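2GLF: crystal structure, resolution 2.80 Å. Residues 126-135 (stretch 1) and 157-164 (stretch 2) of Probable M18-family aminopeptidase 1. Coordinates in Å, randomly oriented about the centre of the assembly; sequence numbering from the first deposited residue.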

# COMPACT_ATOMS: atom_id res chain seq x y z
N HIS A 126 19.46 -21.21 11.13
CA HIS A 126 20.62 -21.65 11.91
C HIS A 126 21.19 -22.95 11.34
O HIS A 126 22.40 -23.16 11.34
CB HIS A 126 20.23 -21.95 13.37
CG HIS A 126 20.02 -20.75 14.22
ND1 HIS A 126 20.84 -19.64 14.19
CD2 HIS A 126 19.11 -20.51 15.20
CE1 HIS A 126 20.45 -18.77 15.10
NE2 HIS A 126 19.40 -19.27 15.73
N TRP A 127 20.29 -23.80 10.85
CA TRP A 127 20.64 -25.12 10.34
C TRP A 127 21.18 -25.23 8.93
O TRP A 127 21.35 -26.34 8.41
CB TRP A 127 19.44 -26.06 10.53
CG TRP A 127 19.00 -26.09 11.96
CD1 TRP A 127 18.37 -25.08 12.66
CD2 TRP A 127 19.28 -27.12 12.92
NE1 TRP A 127 18.27 -25.42 13.99
CE2 TRP A 127 18.83 -26.66 14.17
CE3 TRP A 127 19.89 -28.38 12.84
CZ2 TRP A 127 18.96 -27.43 15.34
CZ3 TRP A 127 20.02 -29.13 14.00
CH2 TRP A 127 19.56 -28.65 15.23
N LEU A 128 21.46 -24.11 8.29
CA LEU A 128 22.00 -24.14 6.94
C LEU A 128 23.52 -23.96 6.95
O LEU A 128 24.05 -23.14 7.72
CB LEU A 128 21.33 -23.06 6.09
CG LEU A 128 19.83 -23.31 5.86
CD1 LEU A 128 19.17 -22.05 5.33
CD2 LEU A 128 19.64 -24.47 4.90
N SER A 129 24.21 -24.73 6.11
CA SER A 129 25.68 -24.70 6.00
C SER A 129 26.36 -24.85 7.36
O SER A 129 27.17 -24.01 7.77
CB SER A 129 26.14 -23.42 5.31
OG SER A 129 25.75 -23.40 3.94
N ILE A 130 26.04 -25.94 8.03
CA ILE A 130 26.58 -26.25 9.34
C ILE A 130 26.72 -27.77 9.41
O ILE A 130 25.81 -28.50 9.02
CB ILE A 130 25.62 -25.70 10.44
CG1 ILE A 130 26.14 -24.34 10.90
CG2 ILE A 130 25.44 -26.66 11.59
CD1 ILE A 130 25.17 -23.57 11.79
N PRO A 131 27.88 -28.28 9.88
CA PRO A 131 28.06 -29.73 9.97
C PRO A 131 27.04 -30.39 10.91
O PRO A 131 26.82 -29.91 12.02
CB PRO A 131 29.50 -29.88 10.46
CG PRO A 131 29.73 -28.64 11.25
CD PRO A 131 29.07 -27.57 10.39
N LEU A 132 26.43 -31.48 10.45
CA LEU A 132 25.44 -32.19 11.24
C LEU A 132 25.84 -33.63 11.53
O LEU A 132 26.65 -34.22 10.83
CB LEU A 132 24.08 -32.23 10.53
CG LEU A 132 23.20 -31.02 10.18
CD1 LEU A 132 23.31 -29.93 11.24
CD2 LEU A 132 23.62 -30.50 8.83
N GLU A 133 25.23 -34.19 12.58
CA GLU A 133 25.43 -35.58 13.00
C GLU A 133 24.08 -36.30 12.96
O GLU A 133 23.05 -35.71 13.32
CB GLU A 133 25.96 -35.64 14.43
CG GLU A 133 27.36 -35.13 14.64
CD GLU A 133 27.79 -35.25 16.09
OE1 GLU A 133 27.67 -36.35 16.65
OE2 GLU A 133 28.27 -34.24 16.66
N ILE A 134 24.07 -37.55 12.54
CA ILE A 134 22.83 -38.34 12.52
C ILE A 134 22.82 -39.21 13.77
O ILE A 134 23.85 -39.77 14.14
CB ILE A 134 22.76 -39.26 11.28
CG1 ILE A 134 22.36 -38.46 10.05
CG2 ILE A 134 21.76 -40.35 11.50
CD1 ILE A 134 22.36 -39.30 8.80
N HIS A 135 21.68 -39.32 14.43
CA HIS A 135 21.56 -40.13 15.64
C HIS A 135 20.16 -40.73 15.79
O HIS A 135 19.16 -40.05 15.55
CB HIS A 135 21.86 -39.28 16.88
CG HIS A 135 23.31 -39.01 17.09
ND1 HIS A 135 24.23 -40.00 17.34
CD2 HIS A 135 24.01 -37.85 17.11
CE1 HIS A 135 25.43 -39.47 17.51
NE2 HIS A 135 25.32 -38.16 17.38
N PRO A 157 32.00 -39.50 8.48
CA PRO A 157 31.63 -38.19 7.95
C PRO A 157 30.55 -37.45 8.73
O PRO A 157 30.09 -37.91 9.76
CB PRO A 157 31.17 -38.53 6.53
CG PRO A 157 30.44 -39.81 6.76
CD PRO A 157 31.40 -40.58 7.66
N VAL A 158 30.18 -36.28 8.22
CA VAL A 158 29.13 -35.48 8.81
C VAL A 158 28.18 -35.15 7.67
O VAL A 158 28.42 -35.54 6.53
CB VAL A 158 29.67 -34.16 9.42
CG1 VAL A 158 30.70 -34.47 10.50
CG2 VAL A 158 30.26 -33.29 8.34
N PHE A 159 27.10 -34.43 7.96
CA PHE A 159 26.17 -34.07 6.91
C PHE A 159 25.94 -32.57 6.87
O PHE A 159 26.47 -31.83 7.71
CB PHE A 159 24.86 -34.82 7.10
CG PHE A 159 25.04 -36.30 7.19
CD1 PHE A 159 25.46 -36.88 8.37
CD2 PHE A 159 24.85 -37.10 6.07
CE1 PHE A 159 25.70 -38.24 8.44
CE2 PHE A 159 25.09 -38.47 6.13
CZ PHE A 159 25.52 -39.04 7.32
N THR A 160 25.17 -32.10 5.90
CA THR A 160 24.89 -30.68 5.78
C THR A 160 23.66 -30.39 4.96
O THR A 160 23.17 -31.25 4.22
CB THR A 160 26.02 -29.91 5.08
OG1 THR A 160 27.26 -30.59 5.27
CG2 THR A 160 26.13 -28.50 5.63
N ILE A 161 23.18 -29.17 5.11
CA ILE A 161 22.06 -28.65 4.36
C ILE A 161 22.72 -27.37 3.86
O ILE A 161 22.68 -26.35 4.54
CB ILE A 161 20.86 -28.34 5.26
CG1 ILE A 161 20.46 -29.58 6.06
CG2 ILE A 161 19.69 -27.87 4.41
CD1 ILE A 161 19.38 -29.33 7.09
N PRO A 162 23.37 -27.43 2.69
CA PRO A 162 24.06 -26.28 2.09
C PRO A 162 23.13 -25.13 1.72
O PRO A 162 22.21 -25.31 0.93
CB PRO A 162 24.73 -26.89 0.86
CG PRO A 162 23.77 -27.99 0.47
CD PRO A 162 23.43 -28.61 1.80
N ASP A 163 23.37 -23.95 2.28
CA ASP A 163 22.55 -22.79 2.00
C ASP A 163 22.93 -22.24 0.64
O ASP A 163 24.08 -22.37 0.23
CB ASP A 163 22.75 -21.72 3.08
CG ASP A 163 21.88 -20.50 2.85
OD1 ASP A 163 20.82 -20.64 2.21
OD2 ASP A 163 22.25 -19.41 3.33
N LEU A 164 21.96 -21.65 -0.07
CA LEU A 164 22.19 -21.09 -1.40
C LEU A 164 23.22 -19.98 -1.34
O LEU A 164 23.15 -19.12 -0.45
CB LEU A 164 20.88 -20.54 -1.96
CG LEU A 164 20.86 -19.98 -3.38
CD1 LEU A 164 21.32 -21.02 -4.37
CD2 LEU A 164 19.45 -19.53 -3.73
O HOH W 1 23.55 -27.84 7.39

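How do the two backbones run past each other? They lie antiparallel: Leu 128 sits nearest Asp 163, Ser 129 nearest Pro 162, Pro 131 nearest Thr 160 and Leu 132 nearest Phe 159. Regular pairing is confined to a single bridge, where Leu 132 and Phe 159 exchange both of their backbone hydrogen bonds. Leu 132 N donates to Phe 159 O at 2.8 Å, and Phe 159 N donates to Leu 132 O at 2.9 Å, with the two CA atoms 4.8 Å apart. The CA of Pro 131 also approaches Phe 159 O, at 3.5 Å, in a CA-H...O contact, so that carbonyl is approached by two successive residues of the other stretch.

What joins the chains at the other end of the contact? Here Ser 129 is the anchor. Its N donates to Ile 161 O at 2.7 Å in an almost straight hydrogen bond, while its OG accepts one from Asp 163 N at 3.0 Å. Backbone and side chain of one residue thus hold two backbone groups two residues apart. Ile 161 O also receives a CA-H...O contact from Leu 128 CA at 3.3 Å.

How is the space between these two sets of bonds filled? The backbones do not pair directly there, and water 1 connects them. It accepts hydrogen bonds from Ile 161 N at 2.7 Å and from Ile 130 N at 3.2 Å, and it donates to Trp 127 O at 2.9 Å. The water therefore serves peptide groups of both stretches that have no direct hydrogen bond to each other across the contact.

Which side chains pack around this framework? Leu 132 starts sideways from the bridge, but its end comes nearer the other stretch, bringing CD2 to 3.3 Å from Thr 160 CA and 4.3 Å from Ile 161 CG1. Ile 161 also meets Leu 128, whose CD2 lies 3.4 Å from Ile 161 CG2. Diagonally across the bridge, Pro 131 CB and Val 158 CG2 make an apolar contact at 4.1 Å.

What does the Phe 159 ring contribute? It takes Ile 134 over one face. Ile 134 points toward the other stretch, and its CD1 stands 3.7 Å from the centroid of the Phe 159 ring, only 21° off the ring normal, the geometry of a CH-pi contact. Leu 132 O lies at the ring edge, near its plane, whereas the Ile 134 methyl lies over a face.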